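Local structure of diaminobutyrate-pyruvate transaminase and L-2,4-diaminobutyrate decarboxylase (Vibrio parahaemolyticus, 2QMA) at residues 170-181 and 287-295; 274-285 and 308-316. The protein probably uses pyridoxal 5'-phosphate in diaminobutyrate metabolism, this chain being the C-terminal decarboxylase-like domain of a protein that also has a class-III aminotransferase part. All blocks are in the same frame, centred on the assembly; numbering follows the deposited sequence.

Contact 1: residues 170-181 and 287-295; sequences SNQMGLMLARDW and HDMWMHVDG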
loop_
_atom_site.group_PDB
_atom_site.type_symbol
_atom_site.label_atom_id
_atom_site.label_comp_id
_atom_site.label_asym_id
_atom_site.label_seq_id
_atom_site.Cartn_x
_atom_site.Cartn_y
_atom_site.Cartn_z
ATOM N N SER A 170 -1.763 7.656 6.299
ATOM C CA SER A 170 -1.756 9.106 6.283
ATOM C C SER A 170 -1.845 9.657 7.706
ATOM O O SER A 170 -1.056 10.533 8.055
ATOM C CB SER A 170 -2.852 9.691 5.390
ATOM O OG SER A 170 -2.619 9.355 4.011
ATOM N N ASN A 171 -2.771 9.132 8.518
ATOM C CA ASN A 171 -2.834 9.507 9.944
ATOM C C ASN A 171 -1.526 9.344 10.697
ATOM O O ASN A 171 -1.079 10.257 11.360
ATOM C CB ASN A 171 -3.959 8.778 10.673
ATOM C CG ASN A 171 -5.306 9.379 10.392
ATOM O OD1 ASN A 171 -5.424 10.465 9.799
ATOM N ND2 ASN A 171 -6.357 8.684 10.831
ATOM N N GLN A 172 -0.897 8.184 10.523
ATOM C CA GLN A 172 0.331 7.861 11.191
ATOM C C GLN A 172 1.421 8.846 10.734
ATOM O O GLN A 172 2.151 9.365 11.553
ATOM C CB GLN A 172 0.678 6.381 10.907
ATOM C CG GLN A 172 2.162 5.999 11.033
ATOM C CD GLN A 172 2.407 4.624 10.472
ATOM O OE1 GLN A 172 1.512 4.029 9.854
ATOM N NE2 GLN A 172 3.632 4.107 10.657
HETATM N N MSE A 173 1.458 9.152 9.446
HETATM C CA MSE A 173 2.490 10.043 8.942
HETATM C C MSE A 173 2.278 11.481 9.407
HETATM O O MSE A 173 3.215 12.108 9.828
HETATM C CB MSE A 173 2.577 9.963 7.436
HETATM C CG MSE A 173 3.455 8.824 6.994
HETATM SE SE MSE A 173 3.500 8.745 5.119
HETATM C CE MSE A 173 3.439 10.649 4.637
ATOM N N GLY A 174 1.038 11.978 9.356
ATOM C CA GLY A 174 0.727 13.340 9.838
ATOM C C GLY A 174 1.166 13.485 11.296
ATOM O O GLY A 174 1.827 14.462 11.667
ATOM N N LEU A 175 0.819 12.514 12.127
ATOM C CA LEU A 175 1.152 12.585 13.544
ATOM C C LEU A 175 2.624 12.324 13.841
ATOM O O LEU A 175 3.168 12.887 14.796
ATOM C CB LEU A 175 0.260 11.638 14.354
ATOM C CG LEU A 175 -1.225 12.039 14.357
ATOM C CD1 LEU A 175 -2.073 10.903 14.920
ATOM C CD2 LEU A 175 -1.494 13.305 15.144
HETATM N N MSE A 176 3.266 11.462 13.061
HETATM C CA MSE A 176 4.727 11.324 13.173
HETATM C C MSE A 176 5.429 12.636 12.800
HETATM O O MSE A 176 6.391 13.033 13.450
HETATM C CB MSE A 176 5.290 10.238 12.255
HETATM C CG MSE A 176 6.723 9.893 12.644
HETATM SE SE MSE A 176 7.354 8.570 11.399
HETATM C CE MSE A 176 5.980 7.328 11.876
ATOM N N LEU A 177 4.973 13.311 11.745
ATOM C CA LEU A 177 5.571 14.639 11.420
ATOM C C LEU A 177 5.406 15.569 12.613
ATOM O O LEU A 177 6.340 16.270 12.991
ATOM C CB LEU A 177 5.001 15.281 10.147
ATOM C CG LEU A 177 5.385 14.515 8.872
ATOM C CD1 LEU A 177 4.578 15.105 7.703
ATOM C CD2 LEU A 177 6.889 14.552 8.632
ATOM N N ALA A 178 4.231 15.529 13.229
ATOM C CA ALA A 178 3.959 16.394 14.403
ATOM C C ALA A 178 4.915 16.075 15.551
ATOM O O ALA A 178 5.395 16.973 16.200
ATOM C CB ALA A 178 2.511 16.249 14.848
ATOM N N ARG A 179 5.137 14.786 15.773
ATOM C CA ARG A 179 6.018 14.287 16.817
ATOM C C ARG A 179 7.434 14.868 16.616
ATOM O O ARG A 179 7.978 15.469 17.529
ATOM C CB ARG A 179 6.011 12.738 16.835
ATOM C CG ARG A 179 7.020 12.157 17.849
ATOM C CD ARG A 179 7.376 10.684 17.454
ATOM N NE ARG A 179 8.224 10.598 16.247
ATOM C CZ ARG A 179 8.693 9.467 15.712
ATOM N NH1 ARG A 179 8.427 8.273 16.286
ATOM N NH2 ARG A 179 9.475 9.507 14.618
ATOM N N ASP A 180 7.988 14.763 15.412
ATOM C CA ASP A 180 9.340 15.253 15.138
ATOM C C ASP A 180 9.340 16.795 15.171
ATOM O O ASP A 180 10.326 17.433 15.598
ATOM C CB ASP A 180 9.796 14.741 13.772
ATOM C CG ASP A 180 10.137 13.256 13.770
ATOM O OD1 ASP A 180 9.665 12.469 14.640
ATOM O OD2 ASP A 180 10.853 12.861 12.861
ATOM N N TRP A 181 8.238 17.396 14.727
ATOM C CA TRP A 181 8.126 18.870 14.644
ATOM C C TRP A 181 8.256 19.465 16.066
ATOM O O TRP A 181 8.988 20.455 16.289
ATOM C CB TRP A 181 6.793 19.235 13.950
ATOM C CG TRP A 181 6.341 20.668 14.001
ATOM C CD1 TRP A 181 6.645 21.668 13.142
ATOM C CD2 TRP A 181 5.459 21.212 14.969
ATOM N NE1 TRP A 181 6.004 22.830 13.519
ATOM C CE2 TRP A 181 5.262 22.569 14.643
ATOM C CE3 TRP A 181 4.795 20.668 16.080
ATOM C CZ2 TRP A 181 4.412 23.407 15.390
ATOM C CZ3 TRP A 181 3.967 21.500 16.831
ATOM C CH2 TRP A 181 3.805 22.868 16.487
ATOM N N HIS A 287 -2.161 27.399 21.603
ATOM C CA HIS A 287 -1.379 26.396 22.356
ATOM C C HIS A 287 -0.148 25.881 21.625
ATOM O O HIS A 287 0.570 25.078 22.157
ATOM C CB HIS A 287 -2.302 25.288 22.870
ATOM C CG HIS A 287 -3.364 25.806 23.804
ATOM N ND1 HIS A 287 -3.063 26.294 25.057
ATOM C CD2 HIS A 287 -4.705 25.927 23.665
ATOM C CE1 HIS A 287 -4.180 26.663 25.665
ATOM N NE2 HIS A 287 -5.191 26.452 24.842
ATOM N N ASP A 288 0.154 26.455 20.453
ATOM C CA ASP A 288 1.347 26.087 19.709
ATOM C C ASP A 288 1.398 24.601 19.382
ATOM O O ASP A 288 2.383 23.934 19.709
ATOM C CB ASP A 288 2.605 26.543 20.470
ATOM C CG ASP A 288 2.895 28.007 20.205
ATOM O OD1 ASP A 288 3.169 28.340 19.013
ATOM O OD2 ASP A 288 2.769 28.816 21.144
HETATM N N MSE A 289 0.307 24.096 18.786
HETATM C CA MSE A 289 0.183 22.662 18.382
HETATM C C MSE A 289 0.077 22.513 16.879
HETATM O O MSE A 289 -0.269 23.442 16.146
HETATM C CB MSE A 289 -1.068 21.967 19.031
HETATM C CG MSE A 289 -1.245 22.202 20.553
HETATM SE SE MSE A 289 -2.800 21.379 21.324
HETATM C CE MSE A 289 -4.170 22.423 20.418
ATOM N N TRP A 290 0.330 21.288 16.443
ATOM C CA TRP A 290 0.065 20.812 15.074
ATOM C C TRP A 290 -1.389 20.299 14.963
ATOM O O TRP A 290 -1.770 19.372 15.684
ATOM C CB TRP A 290 1.000 19.626 14.873
ATOM C CG TRP A 290 0.993 19.017 13.551
ATOM C CD1 TRP A 290 -0.009 18.227 12.988
ATOM C CD2 TRP A 290 2.063 19.053 12.595
ATOM N NE1 TRP A 290 0.380 17.824 11.728
ATOM C CE2 TRP A 290 1.641 18.297 11.466
ATOM C CE3 TRP A 290 3.325 19.668 12.573
ATOM C CZ2 TRP A 290 2.436 18.156 10.307
ATOM C CZ3 TRP A 290 4.110 19.514 11.449
ATOM C CH2 TRP A 290 3.668 18.775 10.327
HETATM N N MSE A 291 -2.174 20.858 14.037
HETATM C CA MSE A 291 -3.500 20.345 13.794
HETATM C C MSE A 291 -3.418 19.433 12.602
HETATM O O MSE A 291 -3.022 19.856 11.500
HETATM C CB MSE A 291 -4.548 21.420 13.510
HETATM C CG MSE A 291 -5.926 20.673 13.120
HETATM SE SE MSE A 291 -7.406 21.916 12.859
HETATM C CE MSE A 291 -6.894 22.726 11.177
ATOM N N HIS A 292 -3.796 18.195 12.845
ATOM C CA HIS A 292 -3.903 17.189 11.789
ATOM C C HIS A 292 -5.389 16.999 11.527
ATOM O O HIS A 292 -6.163 16.708 12.467
ATOM C CB HIS A 292 -3.196 15.856 12.174
ATOM C CG HIS A 292 -3.490 14.751 11.193
ATOM N ND1 HIS A 292 -2.925 14.695 9.936
ATOM C CD2 HIS A 292 -4.341 13.687 11.270
ATOM C CE1 HIS A 292 -3.411 13.656 9.277
ATOM N NE2 HIS A 292 -4.241 13.003 10.074
ATOM N N VAL A 293 -5.801 17.137 10.262
ATOM C CA VAL A 293 -7.224 16.911 9.911
ATOM C C VAL A 293 -7.395 15.498 9.347
ATOM O O VAL A 293 -6.819 15.175 8.314
ATOM C CB VAL A 293 -7.792 17.967 8.934
ATOM C CG1 VAL A 293 -9.251 17.512 8.500
ATOM C CG2 VAL A 293 -7.799 19.359 9.581
ATOM N N ASP A 294 -8.160 14.644 10.030
ATOM C CA ASP A 294 -8.448 13.344 9.467
ATOM C C ASP A 294 -9.686 13.484 8.546
ATOM O O ASP A 294 -10.859 13.393 8.995
ATOM C CB ASP A 294 -8.661 12.293 10.573
ATOM C CG ASP A 294 -8.960 10.873 10.016
ATOM O OD1 ASP A 294 -9.068 10.702 8.779
ATOM O OD2 ASP A 294 -9.114 9.930 10.839
ATOM N N GLY A 295 -9.448 13.681 7.255
ATOM C CA GLY A 295 -10.595 13.797 6.372
ATOM C C GLY A 295 -10.829 12.590 5.518
ATOM O O GLY A 295 -11.343 12.737 4.417
#
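The indole of W290 takes the CB of A178 over one face and turns its edge to the indole of W181, while the imidazole of H292 meets the amide of N171 at its own edge. These groups fill the layer between helix 167-187 and the seven-stranded mixed sheet of a PLP-dependent transferase large domain, where the axes of helix 170-181 and strand 290-295 run antiparallel, 8.9 Å apart. The A178 methyl sits 3.6 Å from the centroid of the five-membered ring of W290, a CH-pi contact close to the ring normal. With CG anti to the backbone N (chi1 -176°), W290 rises from the strand toward the helix and ends beneath L177, whose CB is 3.7 Å from W290 CH2. The indoles of W181 and W290 form a T-shaped pair with planes 70° apart; W290 CE3 lies over the W181 face, 3.5 Å from CG of W181. H317 stacks on W290 and is edge-to-face with W181, extending the aromatic cluster. W290 NE1 is satisfied by S318 OG, which also bonds H292 ND1, so both nitrogens of the H292 ring are engaged. G174 allows the close approach at the middle of the helix: its CA is only 3.9 Å from H292 ND1. Toward the predicted cofactor-lysine end the chemistry turns polar. H292 NE2 donates to N171 OD1 at 2.8 Å, nearly straight and in the imidazole plane, with the amide and ring planes almost perpendicular; S320 OG is a second partner of that oxygen. D294 lies about 7 Å, side chain to side chain, from K325, the predicted pyridoxal-phosphate lysine, which carries no cofactor here. N171 ND2 donates 3.0 Å to D294 OD2, reaching that oxygen from above the carboxylate plane.

Contact 2: residues 274-285 and 308-316; sequences IDDLDFIADMAV and SRLKGVERA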
loop_
_atom_site.group_PDB
_atom_site.type_symbol
_atom_site.label_atom_id
_atom_site.label_comp_id
_atom_site.label_asym_id
_atom_site.label_seq_id
_atom_site.Cartn_x
_atom_site.Cartn_y
_atom_site.Cartn_z
ATOM N N ILE A 274 -18.543 16.281 11.595
ATOM C CA ILE A 274 -17.386 17.097 11.221
ATOM C C ILE A 274 -17.080 18.055 12.380
ATOM O O ILE A 274 -17.881 18.950 12.700
ATOM C CB ILE A 274 -17.575 17.814 9.840
ATOM C CG1 ILE A 274 -17.935 16.782 8.759
ATOM C CG2 ILE A 274 -16.259 18.589 9.472
ATOM C CD1 ILE A 274 -18.141 17.386 7.310
ATOM N N ASP A 275 -15.953 17.812 13.052
ATOM C CA ASP A 275 -15.496 18.681 14.133
ATOM C C ASP A 275 -15.435 20.141 13.647
ATOM O O ASP A 275 -15.388 20.422 12.432
ATOM C CB ASP A 275 -14.114 18.244 14.665
ATOM C CG ASP A 275 -14.149 16.889 15.379
ATOM O OD1 ASP A 275 -15.204 16.472 15.928
ATOM O OD2 ASP A 275 -13.111 16.220 15.368
ATOM N N ASP A 276 -15.518 21.063 14.597
ATOM C CA ASP A 276 -15.296 22.452 14.335
ATOM C C ASP A 276 -13.778 22.711 14.099
ATOM O O ASP A 276 -13.004 23.060 15.030
ATOM C CB ASP A 276 -15.818 23.290 15.525
ATOM C CG ASP A 276 -15.732 24.783 15.256
ATOM O OD1 ASP A 276 -15.024 25.182 14.303
ATOM O OD2 ASP A 276 -16.336 25.557 16.046
ATOM N N LEU A 277 -13.371 22.494 12.851
ATOM C CA LEU A 277 -11.980 22.528 12.450
ATOM C C LEU A 277 -11.390 23.929 12.637
ATOM O O LEU A 277 -10.237 24.074 12.961
ATOM C CB LEU A 277 -11.870 22.102 10.985
ATOM C CG LEU A 277 -12.235 20.671 10.590
ATOM C CD1 LEU A 277 -11.784 20.376 9.078
ATOM C CD2 LEU A 277 -11.674 19.651 11.618
ATOM N N ASP A 278 -12.191 24.966 12.412
ATOM C CA ASP A 278 -11.699 26.331 12.612
ATOM C C ASP A 278 -11.352 26.639 14.063
ATOM O O ASP A 278 -10.342 27.239 14.358
ATOM C CB ASP A 278 -12.726 27.333 12.075
ATOM C CG ASP A 278 -12.082 28.619 11.652
ATOM O OD1 ASP A 278 -11.126 28.592 10.859
ATOM O OD2 ASP A 278 -12.543 29.662 12.096
ATOM N N PHE A 279 -12.201 26.228 14.985
ATOM C CA PHE A 279 -11.863 26.415 16.421
ATOM C C PHE A 279 -10.673 25.560 16.873
ATOM O O PHE A 279 -9.834 26.015 17.667
ATOM C CB PHE A 279 -13.064 26.101 17.320
ATOM C CG PHE A 279 -12.818 26.416 18.748
ATOM C CD1 PHE A 279 -12.974 27.713 19.216
ATOM C CD2 PHE A 279 -12.406 25.422 19.634
ATOM C CE1 PHE A 279 -12.738 28.015 20.578
ATOM C CE2 PHE A 279 -12.179 25.702 20.957
ATOM C CZ PHE A 279 -12.354 27.018 21.446
ATOM N N ILE A 280 -10.587 24.345 16.345
ATOM C CA ILE A 280 -9.455 23.472 16.658
ATOM C C ILE A 280 -8.182 24.181 16.147
ATOM O O ILE A 280 -7.155 24.211 16.831
ATOM C CB ILE A 280 -9.651 22.112 16.052
ATOM C CG1 ILE A 280 -10.796 21.412 16.809
ATOM C CG2 ILE A 280 -8.362 21.248 16.178
ATOM C CD1 ILE A 280 -11.228 20.067 16.215
ATOM N N ALA A 281 -8.278 24.798 14.972
ATOM C CA ALA A 281 -7.128 25.496 14.384
ATOM C C ALA A 281 -6.744 26.665 15.275
ATOM O O ALA A 281 -5.544 26.988 15.441
ATOM C CB ALA A 281 -7.409 25.946 12.898
ATOM N N ASP A 282 -7.744 27.320 15.868
ATOM C CA ASP A 282 -7.453 28.442 16.772
ATOM C C ASP A 282 -6.832 27.957 18.048
ATOM O O ASP A 282 -6.015 28.661 18.609
ATOM C CB ASP A 282 -8.714 29.249 17.087
ATOM C CG ASP A 282 -9.236 30.022 15.869
ATOM O OD1 ASP A 282 -8.425 30.403 14.985
ATOM O OD2 ASP A 282 -10.445 30.254 15.816
HETATM N N MSE A 283 -7.264 26.786 18.530
HETATM C CA MSE A 283 -6.603 26.126 19.675
HETATM C C MSE A 283 -5.102 25.835 19.398
HETATM O O MSE A 283 -4.211 26.055 20.251
HETATM C CB MSE A 283 -7.372 24.845 20.055
HETATM C CG MSE A 283 -8.659 25.156 20.832
HETATM SE SE MSE A 283 -8.448 26.092 22.537
HETATM C CE MSE A 283 -8.768 27.936 22.062
ATOM N N ALA A 284 -4.837 25.342 18.198
ATOM C CA ALA A 284 -3.492 25.028 17.761
ATOM C C ALA A 284 -2.640 26.312 17.679
ATOM O O ALA A 284 -1.474 26.293 18.081
ATOM C CB ALA A 284 -3.516 24.261 16.375
ATOM N N VAL A 285 -3.214 27.441 17.226
ATOM C CA VAL A 285 -2.449 28.727 17.270
ATOM C C VAL A 285 -2.175 29.120 18.740
ATOM O O VAL A 285 -1.058 29.373 19.116
ATOM C CB VAL A 285 -3.204 29.906 16.503
ATOM C CG1 VAL A 285 -2.561 31.277 16.771
ATOM C CG2 VAL A 285 -3.256 29.633 14.994
ATOM N N SER A 308 -18.251 24.514 2.930
ATOM C CA SER A 308 -18.256 25.344 4.156
ATOM C C SER A 308 -18.143 24.575 5.480
ATOM O O SER A 308 -17.603 25.077 6.445
ATOM C CB SER A 308 -19.495 26.245 4.194
ATOM O OG SER A 308 -20.681 25.451 4.228
ATOM N N ARG A 309 -18.651 23.355 5.526
ATOM C CA ARG A 309 -18.541 22.544 6.749
ATOM C C ARG A 309 -17.111 22.178 7.173
ATOM O O ARG A 309 -16.864 21.912 8.340
ATOM C CB ARG A 309 -19.418 21.320 6.647
ATOM C CG ARG A 309 -20.882 21.721 6.476
ATOM C CD ARG A 309 -21.820 20.566 6.527
ATOM N NE ARG A 309 -21.581 19.750 7.719
ATOM C CZ ARG A 309 -22.177 18.585 7.941
ATOM N NH1 ARG A 309 -23.058 18.127 7.049
ATOM N NH2 ARG A 309 -21.890 17.883 9.036
ATOM N N LEU A 310 -16.196 22.208 6.212
ATOM C CA LEU A 310 -14.777 21.916 6.413
ATOM C C LEU A 310 -13.994 23.206 6.718
ATOM O O LEU A 310 -12.789 23.167 6.816
ATOM C CB LEU A 310 -14.202 21.227 5.145
ATOM C CG LEU A 310 -14.809 19.919 4.650
ATOM C CD1 LEU A 310 -14.090 19.431 3.396
ATOM C CD2 LEU A 310 -14.654 18.869 5.780
ATOM N N LYS A 311 -14.696 24.341 6.880
ATOM C CA LYS A 311 -14.032 25.612 7.197
ATOM C C LYS A 311 -12.953 25.435 8.281
ATOM O O LYS A 311 -13.244 24.906 9.325
ATOM C CB LYS A 311 -15.060 26.683 7.636
ATOM C CG LYS A 311 -14.388 28.050 7.884
ATOM C CD LYS A 311 -13.828 28.572 6.528
ATOM C CE LYS A 311 -13.055 29.871 6.687
ATOM N NZ LYS A 311 -12.486 30.296 5.376
ATOM N N GLY A 312 -11.719 25.871 8.029
ATOM C CA GLY A 312 -10.614 25.581 8.971
ATOM C C GLY A 312 -9.659 24.527 8.420
ATOM O O GLY A 312 -8.472 24.515 8.723
ATOM N N VAL A 313 -10.177 23.660 7.554
ATOM C CA VAL A 313 -9.305 22.650 6.899
ATOM C C VAL A 313 -8.159 23.336 6.184
ATOM O O VAL A 313 -7.033 22.825 6.199
ATOM C CB VAL A 313 -10.076 21.647 5.963
ATOM C CG1 VAL A 313 -10.486 22.321 4.673
ATOM C CG2 VAL A 313 -9.198 20.398 5.639
ATOM N N GLU A 314 -8.399 24.520 5.602
ATOM C CA GLU A 314 -7.289 25.177 4.878
ATOM C C GLU A 314 -6.078 25.624 5.749
ATOM O O GLU A 314 -5.030 25.994 5.207
ATOM C CB GLU A 314 -7.786 26.386 4.049
ATOM C CG GLU A 314 -8.189 27.645 4.867
ATOM C CD GLU A 314 -9.416 27.502 5.808
ATOM O OE1 GLU A 314 -10.252 26.521 5.673
ATOM O OE2 GLU A 314 -9.557 28.438 6.658
ATOM N N ARG A 315 -6.258 25.641 7.062
ATOM C CA ARG A 315 -5.239 26.064 8.029
ATOM C C ARG A 315 -4.479 24.895 8.689
ATOM O O ARG A 315 -3.526 25.139 9.444
ATOM C CB ARG A 315 -5.915 26.888 9.134
ATOM C CG ARG A 315 -6.815 28.066 8.597
ATOM C CD ARG A 315 -7.704 28.639 9.702
ATOM N NE ARG A 315 -6.895 29.075 10.820
ATOM C CZ ARG A 315 -7.357 29.306 12.043
ATOM N NH1 ARG A 315 -6.503 29.715 12.960
ATOM N NH2 ARG A 315 -8.647 29.102 12.355
ATOM N N ALA A 316 -4.871 23.645 8.359
ATOM C CA ALA A 316 -4.274 22.433 8.961
ATOM C C ALA A 316 -2.780 22.379 8.723
ATOM O O ALA A 316 -2.287 22.772 7.648
ATOM C CB ALA A 316 -4.913 21.184 8.371
HETATM O O HOH W 1 -21.093 17.493 11.766
HETATM O O HOH W 2 -17.913 21.315 10.698
HETATM O O HOH W 3 -15.005 23.073 10.264
#
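A salt-bridge network of D278, D282 and R315 ties helix 277-285 to the loop 308-316. The guanidinium of R315 lies flat over the A281 methyl, with CB centred beneath one face and 3.4 Å from R315 NH2, while both carboxylates come to its edge. R315 grips D282 end-on, NH1 and NH2 converging on the single atom OD1, each at 2.9 Å and from the same face of the carboxylate. NH2 also donates to D278 OD1 at 2.9 Å, meeting it from above a carboxylate turned 68° from the guanidinium. The bend of the arginine chain at chi3 (56°) lets the guanidinium reach over A281, between D278 and D282, and the three bonds with the methyl beneath limit its rotation; the paired aspartates would probably stabilise its positive charge. The helix is the one that leads into strand 290-295, and the loop is the connection from that strand to strand 318-322, so the contact joins parts of the alpha/beta large domain on one side of its sheet. D276 is the N-cap of the helix, its OD1 accepting from F279 N. Just beyond it the type II turn from L310 to V313 presses against the first helical turn: G312, at positive phi, brings its CA to 3.6 Å from D278 OD1. L277 wedges in beside the turn, CB against K311 O and CD1 3.8 Å from V313 CB, the two side chains lying side by side and pointing the same way. Ahead of the helix, I274 packs CG2 against L310 CD2 and crosses R309, whose NH1 bonds S423 O. Water 3 accepts from L277 N and lies 2.7 Å from K311 O and 2.9 Å from R309 O.

Overall arrangement
The two contacts illustrate how chemistry follows depth in an alpha/beta domain: contact 1 packs a helix on the sheet, whereas contact 2 ties the helix before strand 290-295 to the loop after it. Contact 1 is buried and joins its elements through indoles and an imidazole-amide-carboxylate chain of hydrogen bonds leading toward the predicted cofactor lysine. Contact 2 is partly buried, away from that site, and relies on an arginine-carboxylate network, a type II turn and waters. Helix 277-287 runs into strand 290-295, and M289 N probably bonds A284 O at the junction. M291 of that strand, directed away from helix 170-181, packs instead on the segments of contact 2, its CE 3.4 Å from A316 CA and its SE against I280.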